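Local coordinates for glideosome-associated protein 50 (Plasmodium falciparum 3D7, PDB 3TGH) that is a glideosome component that probably anchors this gliding and invasion motor complex in the parasite's inner membrane complex, and has a phosphatase-like fold, at residues 266-278 with 289-302. Numbering follows the deposited sequence.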
loop_
_atom_site.group_PDB
_atom_site.type_symbol
_atom_site.label_atom_id
_atom_site.label_comp_id
_atom_site.label_asym_id
_atom_site.label_seq_id
_atom_site.Cartn_x
_atom_site.Cartn_y
_atom_site.Cartn_z
ATOM N N LYS A 266 4.570 18.999 -9.970
ATOM C CA LYS A 266 5.515 18.469 -8.984
ATOM C C LYS A 266 5.860 16.991 -9.209
ATOM O O LYS A 266 6.406 16.330 -8.323
ATOM C CB LYS A 266 4.970 18.697 -7.573
ATOM C CG LYS A 266 4.948 20.171 -7.181
ATOM C CD LYS A 266 4.735 20.371 -5.690
ATOM C CE LYS A 266 5.121 21.781 -5.255
ATOM N NZ LYS A 266 5.083 21.925 -3.769
ATOM N N SER A 267 5.558 16.476 -10.398
ATOM C CA SER A 267 5.965 15.127 -10.762
ATOM C C SER A 267 7.473 15.089 -11.014
ATOM O O SER A 267 8.013 15.908 -11.767
ATOM C CB SER A 267 5.208 14.646 -12.000
ATOM O OG SER A 267 5.603 13.339 -12.357
ATOM N N LEU A 268 8.149 14.141 -10.372
ATOM C CA LEU A 268 9.586 13.960 -10.534
ATOM C C LEU A 268 9.905 12.827 -11.506
ATOM O O LEU A 268 10.982 12.787 -12.096
ATOM C CB LEU A 268 10.234 13.666 -9.178
ATOM C CG LEU A 268 10.140 14.777 -8.128
ATOM C CD1 LEU A 268 10.689 14.274 -6.795
ATOM C CD2 LEU A 268 10.877 16.023 -8.594
ATOM N N PHE A 269 8.964 11.905 -11.660
ATOM C CA PHE A 269 9.149 10.748 -12.507
ATOM C C PHE A 269 7.796 10.154 -12.840
ATOM O O PHE A 269 6.919 10.076 -11.974
ATOM C CB PHE A 269 10.008 9.704 -11.776
ATOM C CG PHE A 269 9.852 8.304 -12.304
ATOM C CD1 PHE A 269 10.458 7.922 -13.487
ATOM C CD2 PHE A 269 9.108 7.363 -11.604
ATOM C CE1 PHE A 269 10.323 6.627 -13.970
ATOM C CE2 PHE A 269 8.964 6.069 -12.084
ATOM C CZ PHE A 269 9.572 5.702 -13.272
ATOM N N PHE A 270 7.635 9.739 -14.091
ATOM C CA PHE A 270 6.435 9.039 -14.530
ATOM C C PHE A 270 6.817 7.981 -15.554
ATOM O O PHE A 270 7.609 8.247 -16.457
ATOM C CB PHE A 270 5.434 10.014 -15.161
ATOM C CG PHE A 270 4.153 9.363 -15.610
ATOM C CD1 PHE A 270 3.005 9.461 -14.842
ATOM C CD2 PHE A 270 4.095 8.653 -16.808
ATOM C CE1 PHE A 270 1.818 8.865 -15.245
ATOM C CE2 PHE A 270 2.922 8.051 -17.214
ATOM C CZ PHE A 270 1.775 8.154 -16.429
ATOM N N SER A 271 6.228 6.793 -15.428
ATOM C CA SER A 271 6.398 5.740 -16.427
ATOM C C SER A 271 5.136 4.894 -16.541
ATOM O O SER A 271 4.527 4.538 -15.535
ATOM C CB SER A 271 7.574 4.839 -16.062
ATOM O OG SER A 271 7.726 3.797 -17.007
ATOM N N SER A 272 4.760 4.563 -17.771
ATOM C CA SER A 272 3.638 3.669 -18.020
ATOM C C SER A 272 4.080 2.200 -18.020
ATOM O O SER A 272 3.253 1.315 -18.205
ATOM C CB SER A 272 2.962 4.021 -19.352
ATOM O OG SER A 272 3.855 3.858 -20.433
ATOM N N ASP A 273 5.373 1.941 -17.798
ATOM C CA ASP A 273 5.898 0.574 -17.771
ATOM C C ASP A 273 5.210 -0.282 -16.700
ATOM O O ASP A 273 4.905 0.205 -15.614
ATOM C CB ASP A 273 7.407 0.560 -17.487
ATOM C CG ASP A 273 8.247 1.010 -18.672
ATOM O OD1 ASP A 273 7.691 1.585 -19.633
ATOM O OD2 ASP A 273 9.476 0.778 -18.628
ATOM N N ILE A 274 4.981 -1.551 -17.026
ATOM C CA ILE A 274 4.564 -2.545 -16.043
ATOM C C ILE A 274 5.750 -2.770 -15.118
ATOM O O ILE A 274 6.884 -2.917 -15.577
ATOM C CB ILE A 274 4.104 -3.848 -16.738
ATOM C CG1 ILE A 274 2.752 -3.610 -17.402
ATOM C CG2 ILE A 274 4.006 -5.016 -15.750
ATOM C CD1 ILE A 274 2.320 -4.720 -18.330
ATOM N N GLY A 275 5.498 -2.749 -13.813
ATOM C CA GLY A 275 6.580 -2.831 -12.849
ATOM C C GLY A 275 6.137 -2.822 -11.402
ATOM O O GLY A 275 5.002 -3.170 -11.083
ATOM N N PHE A 276 7.050 -2.418 -10.529
ATOM C CA PHE A 276 6.811 -2.435 -9.091
ATOM C C PHE A 276 7.845 -1.553 -8.406
ATOM O O PHE A 276 8.764 -1.045 -9.063
ATOM C CB PHE A 276 6.874 -3.879 -8.560
ATOM C CG PHE A 276 8.191 -4.572 -8.815
ATOM C CD1 PHE A 276 9.218 -4.513 -7.879
ATOM C CD2 PHE A 276 8.395 -5.296 -9.978
ATOM C CE1 PHE A 276 10.435 -5.133 -8.121
ATOM C CE2 PHE A 276 9.597 -5.931 -10.226
ATOM C CZ PHE A 276 10.621 -5.858 -9.296
ATOM N N CYS A 277 7.713 -1.384 -7.091
ATOM C CA CYS A 277 8.678 -0.611 -6.311
ATOM C C CYS A 277 9.337 -1.433 -5.222
ATOM O O CYS A 277 8.724 -2.348 -4.671
ATOM C CB CYS A 277 7.994 0.554 -5.622
ATOM S SG CYS A 277 7.358 1.768 -6.722
ATOM N N VAL A 278 10.575 -1.074 -4.903
ATOM C CA VAL A 278 11.252 -1.580 -3.725
ATOM C C VAL A 278 11.662 -0.376 -2.873
ATOM O O VAL A 278 12.197 0.609 -3.387
ATOM C CB VAL A 278 12.467 -2.439 -4.095
ATOM C CG1 VAL A 278 13.191 -2.898 -2.832
ATOM C CG2 VAL A 278 12.023 -3.638 -4.931
ATOM N N LYS A 289 13.003 2.526 -5.163
ATOM C CA LYS A 289 13.457 2.156 -6.498
ATOM C C LYS A 289 12.281 1.671 -7.340
ATOM O O LYS A 289 11.548 0.742 -6.956
ATOM C CB LYS A 289 14.530 1.068 -6.421
ATOM C CG LYS A 289 15.841 1.533 -5.809
ATOM C CD LYS A 289 16.813 0.373 -5.660
ATOM C CE LYS A 289 17.992 0.726 -4.760
ATOM N NZ LYS A 289 18.878 -0.456 -4.512
ATOM N N PHE A 290 12.089 2.325 -8.479
ATOM C CA PHE A 290 11.046 1.950 -9.425
ATOM C C PHE A 290 11.637 0.998 -10.453
ATOM O O PHE A 290 12.581 1.350 -11.154
ATOM C CB PHE A 290 10.490 3.188 -10.125
ATOM C CG PHE A 290 9.696 4.081 -9.225
ATOM C CD1 PHE A 290 10.330 5.010 -8.407
ATOM C CD2 PHE A 290 8.310 3.991 -9.192
ATOM C CE1 PHE A 290 9.592 5.831 -7.563
ATOM C CE2 PHE A 290 7.565 4.807 -8.362
ATOM C CZ PHE A 290 8.204 5.733 -7.547
ATOM N N VAL A 291 11.070 -0.200 -10.539
ATOM C CA VAL A 291 11.592 -1.255 -11.394
ATOM C C VAL A 291 10.647 -1.503 -12.556
ATOM O O VAL A 291 9.442 -1.702 -12.360
ATOM C CB VAL A 291 11.777 -2.575 -10.611
ATOM C CG1 VAL A 291 12.341 -3.650 -11.521
ATOM C CG2 VAL A 291 12.680 -2.353 -9.401
ATOM N N SER A 292 11.196 -1.465 -13.765
ATOM C CA SER A 292 10.446 -1.751 -14.977
ATOM C C SER A 292 10.658 -3.195 -15.415
ATOM O O SER A 292 11.793 -3.667 -15.496
ATOM C CB SER A 292 10.868 -0.802 -16.112
ATOM O OG SER A 292 10.410 -1.281 -17.358
ATOM N N SER A 293 9.556 -3.872 -15.732
ATOM C CA SER A 293 9.575 -5.255 -16.213
ATOM C C SER A 293 10.113 -5.404 -17.637
ATOM O O SER A 293 10.269 -6.527 -18.122
ATOM C CB SER A 293 8.164 -5.847 -16.171
ATOM O OG SER A 293 7.317 -5.228 -17.131
ATOM N N LYS A 294 10.383 -4.288 -18.308
ATOM C CA LYS A 294 10.895 -4.331 -19.680
ATOM C C LYS A 294 12.168 -5.174 -19.715
ATOM O O LYS A 294 12.277 -6.104 -20.510
ATOM C CB LYS A 294 11.165 -2.920 -20.211
ATOM C CG LYS A 294 10.925 -2.761 -21.706
ATOM C CD LYS A 294 9.512 -2.267 -22.006
ATOM C CE LYS A 294 9.407 -0.756 -21.879
ATOM N NZ LYS A 294 8.139 -0.244 -22.455
ATOM N N LYS A 295 13.120 -4.853 -18.840
ATOM C CA LYS A 295 14.320 -5.687 -18.667
ATOM C C LYS A 295 14.814 -5.748 -17.219
ATOM O O LYS A 295 15.994 -5.987 -16.964
ATOM C CB LYS A 295 15.434 -5.241 -19.623
ATOM C CG LYS A 295 15.652 -3.736 -19.729
ATOM C CD LYS A 295 16.722 -3.398 -20.777
ATOM C CE LYS A 295 16.267 -3.721 -22.205
ATOM N NZ LYS A 295 17.329 -3.446 -23.218
ATOM N N GLY A 296 13.896 -5.559 -16.271
ATOM C CA GLY A 296 14.223 -5.639 -14.846
ATOM C C GLY A 296 15.169 -4.548 -14.389
ATOM O O GLY A 296 15.975 -4.752 -13.492
ATOM N N GLU A 297 15.057 -3.382 -15.011
ATOM C CA GLU A 297 15.939 -2.259 -14.736
ATOM C C GLU A 297 15.286 -1.279 -13.756
ATOM O O GLU A 297 14.088 -0.989 -13.855
ATOM C CB GLU A 297 16.260 -1.573 -16.070
ATOM C CG GLU A 297 17.056 -0.282 -16.011
ATOM C CD GLU A 297 17.475 0.187 -17.403
ATOM O OE1 GLU A 297 18.133 -0.598 -18.126
ATOM O OE2 GLU A 297 17.144 1.332 -17.778
ATOM N N VAL A 298 16.077 -0.786 -12.802
ATOM C CA VAL A 298 15.665 0.315 -11.944
ATOM C C VAL A 298 15.707 1.577 -12.805
ATOM O O VAL A 298 16.785 2.003 -13.235
ATOM C CB VAL A 298 16.598 0.471 -10.719
ATOM C CG1 VAL A 298 16.216 1.696 -9.912
ATOM C CG2 VAL A 298 16.557 -0.788 -9.844
ATOM N N ILE A 299 14.537 2.144 -13.090
ATOM C CA ILE A 299 14.450 3.293 -13.997
ATOM C C ILE A 299 14.321 4.630 -13.272
ATOM O O ILE A 299 14.412 5.692 -13.901
ATOM C CB ILE A 299 13.336 3.123 -15.055
ATOM C CG1 ILE A 299 11.963 2.892 -14.420
ATOM C CG2 ILE A 299 13.687 1.971 -15.992
ATOM C CD1 ILE A 299 10.815 3.013 -15.417
ATOM N N TYR A 300 14.125 4.587 -11.956
ATOM C CA TYR A 300 14.162 5.798 -11.142
ATOM C C TYR A 300 14.413 5.463 -9.680
ATOM O O TYR A 300 13.862 4.495 -9.159
ATOM C CB TYR A 300 12.858 6.592 -11.262
ATOM C CG TYR A 300 12.961 7.990 -10.675
ATOM C CD1 TYR A 300 13.657 8.995 -11.343
ATOM C CD2 TYR A 300 12.379 8.300 -9.451
ATOM C CE1 TYR A 300 13.770 10.273 -10.805
ATOM C CE2 TYR A 300 12.482 9.573 -8.908
ATOM C CZ TYR A 300 13.174 10.551 -9.585
ATOM O OH TYR A 300 13.274 11.805 -9.035
ATOM N N THR A 301 15.238 6.281 -9.029
ATOM C CA THR A 301 15.489 6.152 -7.601
ATOM C C THR A 301 15.136 7.462 -6.910
ATOM O O THR A 301 15.707 8.510 -7.224
ATOM C CB THR A 301 16.950 5.788 -7.324
ATOM O OG1 THR A 301 17.272 4.583 -8.030
ATOM C CG2 THR A 301 17.180 5.578 -5.834
ATOM N N HIS A 302 14.167 7.397 -6.001
ATOM C CA HIS A 302 13.729 8.560 -5.240
ATOM C C HIS A 302 14.244 8.447 -3.812
ATOM O O HIS A 302 14.132 7.394 -3.189
ATOM C CB HIS A 302 12.203 8.659 -5.231
ATOM C CG HIS A 302 11.690 9.821 -4.443
ATOM N ND1 HIS A 302 11.177 9.687 -3.170
ATOM C CD2 HIS A 302 11.650 11.143 -4.728
ATOM C CE1 HIS A 302 10.825 10.877 -2.715
ATOM N NE2 HIS A 302 11.099 11.776 -3.642
#
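Part of this contact is the beta hairpin of strands 275-282 and 285-292, where F276 and V291 form an antiparallel hydrogen-bonded pair, V291 N giving a bond of 2.9 Å to F276 O. On the helix 17-32 side of the sheet, CB of V291 sits over one face of the F276 ring, with CG1 3.6 Å from F276 CZ. With chi1 at 59°, F276 swings its ring alongside V291; F26 meets the same ring edge-to-face. At the hairpin's open end, D273 OD2 takes a 2.6 Å bond from S292 OG on its anti side, 26° out of the carboxylate plane, while OD1 makes a long, weak salt bridge of 3.4 Å with K294 NZ. I274 O is gripped twice by S293, by N in the carbonyl plane and by OG from above it. In this metallophosphoesterase fold two mixed sheets pack together, and strand 267-271, at the edge of one, faces 297-302, at the edge of the other. Here the F269 and Y300 rings are nearly parallel (2°) but offset so far that they scarcely overlap, each CB 3.5 Å from the other ring's centroid. F269 CE2 also reaches over a face of F290, whose ring meets C277 SG obliquely.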